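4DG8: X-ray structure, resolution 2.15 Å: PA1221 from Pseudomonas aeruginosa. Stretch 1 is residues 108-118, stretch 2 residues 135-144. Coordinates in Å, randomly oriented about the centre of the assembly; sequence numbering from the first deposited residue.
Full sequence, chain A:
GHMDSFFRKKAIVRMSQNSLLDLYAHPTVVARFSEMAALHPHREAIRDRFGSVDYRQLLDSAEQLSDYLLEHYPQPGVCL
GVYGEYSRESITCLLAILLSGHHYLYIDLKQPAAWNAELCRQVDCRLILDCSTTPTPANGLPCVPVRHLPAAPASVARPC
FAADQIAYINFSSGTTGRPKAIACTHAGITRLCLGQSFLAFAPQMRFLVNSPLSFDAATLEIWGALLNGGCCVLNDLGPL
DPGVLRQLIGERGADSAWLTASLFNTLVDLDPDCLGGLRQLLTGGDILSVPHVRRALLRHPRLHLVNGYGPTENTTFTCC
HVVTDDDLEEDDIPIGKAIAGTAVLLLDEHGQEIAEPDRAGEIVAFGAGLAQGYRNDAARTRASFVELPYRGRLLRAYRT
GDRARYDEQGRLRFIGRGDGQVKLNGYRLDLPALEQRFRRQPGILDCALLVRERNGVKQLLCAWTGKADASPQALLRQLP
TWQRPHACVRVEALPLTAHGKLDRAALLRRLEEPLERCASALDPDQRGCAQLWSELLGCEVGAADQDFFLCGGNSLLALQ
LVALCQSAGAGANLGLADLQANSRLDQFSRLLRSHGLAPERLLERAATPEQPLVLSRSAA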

ATOM      1  N   ASP A 108       8.093   8.326   8.590  1.00 28.40           N
ATOM      2  CA  ASP A 108       9.461   8.324   8.109  1.00 27.68           C
ATOM      3  C   ASP A 108      10.172   9.542   8.691  1.00 32.66           C
ATOM      4  O   ASP A 108       9.985  10.667   8.226  1.00 30.88           O
ATOM      5  CB  ASP A 108       9.459   8.363   6.575  1.00 23.99           C
ATOM      6  CG  ASP A 108      10.848   8.317   5.988  1.00 29.59           C
ATOM      7  OD1 ASP A 108      11.827   8.504   6.741  1.00 33.27           O
ATOM      8  OD2 ASP A 108      10.962   8.105   4.762  1.00 32.82           O
ATOM      9  N   LEU A 109      11.045   9.292   9.666  1.00 35.56           N
ATOM     10  CA  LEU A 109      11.710  10.356  10.409  1.00 31.84           C
ATOM     11  C   LEU A 109      12.744  11.107   9.561  1.00 33.96           C
ATOM     12  O   LEU A 109      13.261  12.142   9.973  1.00 36.04           O
ATOM     13  CB  LEU A 109      12.310   9.814  11.722  1.00 34.69           C
ATOM     14  CG  LEU A 109      11.262   9.519  12.817  1.00 32.84           C
ATOM     15  CD1 LEU A 109      11.859   8.862  14.041  1.00 36.37           C
ATOM     16  CD2 LEU A 109      10.519  10.785  13.232  1.00 29.38           C
ATOM     17  N   LYS A 110      13.007  10.606   8.359  1.00 32.87           N
ATOM     18  CA  LYS A 110      13.892  11.297   7.434  1.00 37.01           C
ATOM     19  C   LYS A 110      13.140  12.294   6.545  1.00 37.61           C
ATOM     20  O   LYS A 110      13.756  13.002   5.761  1.00 40.10           O
ATOM     21  CB  LYS A 110      14.684  10.308   6.579  1.00 37.02           C
ATOM     22  CG  LYS A 110      15.650   9.431   7.368  1.00 41.20           C
ATOM     23  N   GLN A 111      11.815  12.345   6.669  1.00 33.05           N
ATOM     24  CA  GLN A 111      11.033  13.402   6.023  1.00 30.93           C
ATOM     25  C   GLN A 111      11.159  14.675   6.858  1.00 34.35           C
ATOM     26  O   GLN A 111      11.576  14.602   8.010  1.00 31.22           O
ATOM     27  CB  GLN A 111       9.557  12.996   5.916  1.00 24.13           C
ATOM     28  CG  GLN A 111       9.313  11.797   5.012  1.00 30.82           C
ATOM     29  CD  GLN A 111       9.856  12.008   3.608  1.00 36.40           C
ATOM     30  OE1 GLN A 111       9.840  13.121   3.080  1.00 37.22           O
ATOM     31  NE2 GLN A 111      10.341  10.940   2.998  1.00 41.49           N
ATOM     32  N   PRO A 112      10.812  15.841   6.279  1.00 34.76           N
ATOM     33  CA  PRO A 112      10.868  17.096   7.043  1.00 36.63           C
ATOM     34  C   PRO A 112       9.978  17.044   8.281  1.00 34.12           C
ATOM     35  O   PRO A 112       8.820  16.636   8.198  1.00 27.16           O
ATOM     36  CB  PRO A 112      10.313  18.129   6.060  1.00 30.88           C
ATOM     37  CG  PRO A 112      10.653  17.569   4.709  1.00 32.75           C
ATOM     38  CD  PRO A 112      10.479  16.075   4.861  1.00 32.43           C
ATOM     39  N   ALA A 113      10.511  17.489   9.410  1.00 25.52           N
ATOM     40  CA  ALA A 113       9.793  17.399  10.669  1.00 30.18           C
ATOM     41  C   ALA A 113       8.455  18.149  10.648  1.00 33.50           C
ATOM     42  O   ALA A 113       7.480  17.684  11.236  1.00 32.08           O
ATOM     43  CB  ALA A 113      10.673  17.873  11.817  1.00 29.78           C
ATOM     44  N   ALA A 114       8.389  19.291   9.967  1.00 28.83           N
ATOM     45  CA  ALA A 114       7.126  20.035   9.919  1.00 35.88           C
ATOM     46  C   ALA A 114       6.019  19.203   9.267  1.00 29.02           C
ATOM     47  O   ALA A 114       4.858  19.174   9.726  1.00 29.60           O
ATOM     48  CB  ALA A 114       7.308  21.389   9.185  1.00 34.12           C
ATOM     49  N   TRP A 115       6.389  18.529   8.184  1.00 27.71           N
ATOM     50  CA  TRP A 115       5.465  17.648   7.472  1.00 28.87           C
ATOM     51  C   TRP A 115       4.955  16.537   8.397  1.00 28.59           C
ATOM     52  O   TRP A 115       3.736  16.323   8.529  1.00 28.59           O
ATOM     53  CB  TRP A 115       6.145  17.082   6.207  1.00 33.71           C
ATOM     54  CG  TRP A 115       5.416  15.925   5.556  1.00 44.53           C
ATOM     55  CD1 TRP A 115       5.591  14.593   5.811  1.00 45.10           C
ATOM     56  CD2 TRP A 115       4.405  16.011   4.542  1.00 45.15           C
ATOM     57  NE1 TRP A 115       4.746  13.847   5.023  1.00 50.33           N
ATOM     58  CE2 TRP A 115       4.010  14.694   4.233  1.00 46.24           C
ATOM     59  CE3 TRP A 115       3.795  17.077   3.866  1.00 57.42           C
ATOM     60  CZ2 TRP A 115       3.031  14.410   3.282  1.00 47.60           C
ATOM     61  CZ3 TRP A 115       2.822  16.793   2.918  1.00 61.46           C
ATOM     62  CH2 TRP A 115       2.447  15.466   2.638  1.00 52.46           C
ATOM     63  N   ASN A 116       5.881  15.851   9.067  1.00 23.65           N
ATOM     64  CA  ASN A 116       5.491  14.783   9.991  1.00 21.20           C
ATOM     65  C   ASN A 116       4.643  15.266  11.165  1.00 24.23           C
ATOM     66  O   ASN A 116       3.706  14.590  11.580  1.00 20.11           O
ATOM     67  CB  ASN A 116       6.713  14.002  10.494  1.00 20.72           C
ATOM     68  CG  ASN A 116       7.179  12.971   9.500  1.00 30.76           C
ATOM     69  OD1 ASN A 116       6.375  12.432   8.738  1.00 36.33           O
ATOM     70  ND2 ASN A 116       8.477  12.694   9.485  1.00 29.34           N
ATOM     71  N   ALA A 117       4.972  16.440  11.690  1.00 23.35           N
ATOM     72  CA  ALA A 117       4.224  17.002  12.793  1.00 26.42           C
ATOM     73  C   ALA A 117       2.785  17.217  12.352  1.00 21.94           C
ATOM     74  O   ALA A 117       1.847  16.931  13.095  1.00 26.42           O
ATOM     75  CB  ALA A 117       4.855  18.332  13.263  1.00 24.77           C
ATOM     76  N   GLU A 118       2.609  17.726  11.141  1.00 24.18           N
ATOM     77  CA  GLU A 118       1.251  17.941  10.664  1.00 28.62           C
ATOM     78  C   GLU A 118       0.491  16.609  10.384  1.00 26.85           C
ATOM     79  O   GLU A 118      -0.710  16.491  10.687  1.00 27.82           O
ATOM     80  CB  GLU A 118       1.248  18.918   9.482  1.00 24.78           C
ATOM     81  CG  GLU A 118      -0.131  19.175   8.874  1.00 31.84           C
ATOM     82  CD  GLU A 118      -1.106  19.932   9.787  1.00 28.32           C
ATOM     83  OE1 GLU A 118      -0.748  20.336  10.916  1.00 28.40           O
ATOM     84  OE2 GLU A 118      -2.263  20.124   9.357  1.00 34.19           O
TER
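Stretch 2 135-144: PTPANGLPCV

Stretch 2 runs as a loop past the turn and first helical residues of stretch 1, in the same sense as far as Leu-141, after which the chain turns back and brings Cys-143 over Leu-109. CA atoms pair Ala-138 with Leu-109 (6.8 Å), Asn-139 with Ala-113 (6.2 Å) and Leu-141 with Ala-117 (6.6 Å). Stretch 2 is extended through Thr-136 and Pro-137, reverses in a type I' turn from Ala-138 to Leu-141, closed by Leu-141 N to Ala-138 O at 3.0 Å, and becomes a strand at Cys-143. Gly-140 suits the turn because a CB there would jam against the preceding carbonyl oxygen.

The main bump is Leu-141 (m, t), set in the hollow formed by Leu-109, Asn-116 and Ala-117. Leu-141 CD1 lies 3.8 Å from both Leu-109 CD2 and Asn-116 CB, while Leu-141 CD2 packs 3.6 Å from Ala-117 CA and 3.9 Å from Ala-117 CB, so the leucine rests on both backbone and methyl. Leu-109, held in the type I turn of Asp-108 to Gln-111, points its CA-to-CB bond toward stretch 2: Leu-109 CD1 meets Cys-143 SG at 3.6 Å, and Leu-109 CB lies 4.1 Å from Thr-136 OG1. The methyl of Ala-113 lies against the turn, Ala-113 CB to Asn-139 CB at 3.5 Å. No direct hydrogen bond joins the two stretches among the atoms modelled; water 1 lies between them, its O 2.8 Å from Leu-109 O and 3.0 Å from Asn-139 OD1, within hydrogen-bonding reach of both.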

ATOM      1  N   PRO A 135      20.839   6.299  15.753  1.00 86.91           N
ATOM      2  CA  PRO A 135      20.054   7.461  16.189  1.00 80.33           C
ATOM      3  C   PRO A 135      19.720   8.437  15.050  1.00 70.98           C
ATOM      4  O   PRO A 135      20.602   8.884  14.313  1.00 65.23           O
ATOM      5  CB  PRO A 135      20.965   8.134  17.229  1.00 83.98           C
ATOM      6  CG  PRO A 135      22.338   7.566  16.985  1.00 88.29           C
ATOM      7  CD  PRO A 135      22.109   6.176  16.488  1.00 88.68           C
ATOM      8  N   THR A 136      18.427   8.718  14.904  1.00 62.35           N
ATOM      9  CA  THR A 136      17.892   9.730  13.997  1.00 54.10           C
ATOM     10  C   THR A 136      17.101  10.771  14.792  1.00 47.41           C
ATOM     11  O   THR A 136      16.168  10.422  15.513  1.00 44.07           O
ATOM     12  OG1 THR A 136      15.917   8.321  13.107  1.00 48.25           O
ATOM     13  CG2 THR A 136      16.884   7.134  16.413  1.00 37.44           C
ATOM     14  N   PRO A 137      17.485  12.045  14.697  1.00 50.27           N
ATOM     15  CA  PRO A 137      16.779  13.074  15.471  1.00 47.50           C
ATOM     16  C   PRO A 137      15.259  12.968  15.331  1.00 37.91           C
ATOM     17  O   PRO A 137      14.763  12.659  14.245  1.00 42.60           O
ATOM     18  CB  PRO A 137      17.268  14.379  14.833  1.00 53.63           C
ATOM     19  CG  PRO A 137      18.615  14.042  14.271  1.00 57.54           C
ATOM     20  CD  PRO A 137      18.527  12.610  13.822  1.00 58.07           C
ATOM     21  N   ALA A 138      14.533  13.184  16.427  1.00 33.52           N
ATOM     22  CA  ALA A 138      13.071  13.214  16.375  1.00 41.78           C
ATOM     23  C   ALA A 138      12.497  14.622  16.135  1.00 35.17           C
ATOM     24  O   ALA A 138      11.303  14.767  15.830  1.00 31.35           O
ATOM     25  CB  ALA A 138      12.471  12.607  17.638  1.00 40.19           C
ATOM     26  N   ASN A 139      13.336  15.647  16.272  1.00 29.67           N
ATOM     27  CA  ASN A 139      12.885  17.031  16.072  1.00 32.59           C
ATOM     28  C   ASN A 139      11.590  17.396  16.819  1.00 30.70           C
ATOM     29  O   ASN A 139      10.690  18.011  16.256  1.00 30.03           O
ATOM     30  CB  ASN A 139      12.686  17.303  14.581  1.00 38.86           C
ATOM     31  CG  ASN A 139      13.966  17.145  13.778  1.00 40.02           C
ATOM     32  OD1 ASN A 139      14.080  16.258  12.919  1.00 37.84           O
ATOM     33  ND2 ASN A 139      14.929  18.012  14.042  1.00 30.71           N
ATOM     34  N   GLY A 140      11.491  17.007  18.081  1.00 27.57           N
ATOM     35  CA  GLY A 140      10.370  17.409  18.901  1.00 22.83           C
ATOM     36  C   GLY A 140       9.155  16.525  18.753  1.00 22.10           C
ATOM     37  O   GLY A 140       8.210  16.667  19.511  1.00 31.38           O
ATOM     38  N   LEU A 141       9.163  15.621  17.773  1.00 27.83           N
ATOM     39  CA  LEU A 141       8.077  14.653  17.639  1.00 25.43           C
ATOM     40  C   LEU A 141       8.165  13.659  18.793  1.00 31.89           C
ATOM     41  O   LEU A 141       9.246  13.424  19.327  1.00 31.69           O
ATOM     42  CB  LEU A 141       8.153  13.921  16.304  1.00 30.55           C
ATOM     43  CG  LEU A 141       8.021  14.766  15.032  1.00 35.81           C
ATOM     44  CD1 LEU A 141       8.559  14.017  13.819  1.00 28.45           C
ATOM     45  CD2 LEU A 141       6.579  15.219  14.800  1.00 29.24           C
ATOM     46  N   PRO A 142       7.023  13.081  19.195  1.00 31.38           N
ATOM     47  CA  PRO A 142       6.997  12.233  20.400  1.00 33.27           C
ATOM     48  C   PRO A 142       7.499  10.808  20.125  1.00 30.86           C
ATOM     49  O   PRO A 142       6.695   9.918  19.884  1.00 31.56           O
ATOM     50  CB  PRO A 142       5.516  12.238  20.813  1.00 30.50           C
ATOM     51  CG  PRO A 142       4.759  12.501  19.534  1.00 28.63           C
ATOM     52  CD  PRO A 142       5.681  13.305  18.619  1.00 21.58           C
ATOM     53  N   CYS A 143       8.820  10.625  20.146  1.00 30.97           N
ATOM     54  CA  CYS A 143       9.464   9.352  19.825  1.00 34.55           C
ATOM     55  C   CYS A 143      10.041   8.685  21.052  1.00 31.00           C
ATOM     56  O   CYS A 143      10.543   9.356  21.940  1.00 26.34           O
ATOM     57  CB  CYS A 143      10.638   9.562  18.872  1.00 33.02           C
ATOM     58  SG  CYS A 143      10.228   9.724  17.151  1.00 52.89           S
ATOM     59  N   VAL A 144       9.997   7.356  21.073  1.00 29.31           N
ATOM     60  CA  VAL A 144      10.701   6.587  22.088  1.00 28.98           C
ATOM     61  C   VAL A 144      11.526   5.488  21.431  1.00 32.88           C
ATOM     62  O   VAL A 144      11.093   4.895  20.447  1.00 32.56           O
ATOM     63  CB  VAL A 144       9.736   5.969  23.118  1.00 25.63           C
ATOM     64  CG1 VAL A 144       8.981   7.062  23.838  1.00 26.11           C
ATOM     65  CG2 VAL A 144       8.762   4.991  22.454  1.00 29.08           C
TER
HETATM   66  O   HOH W   1      12.682  13.680  12.259  1.00 35.34           O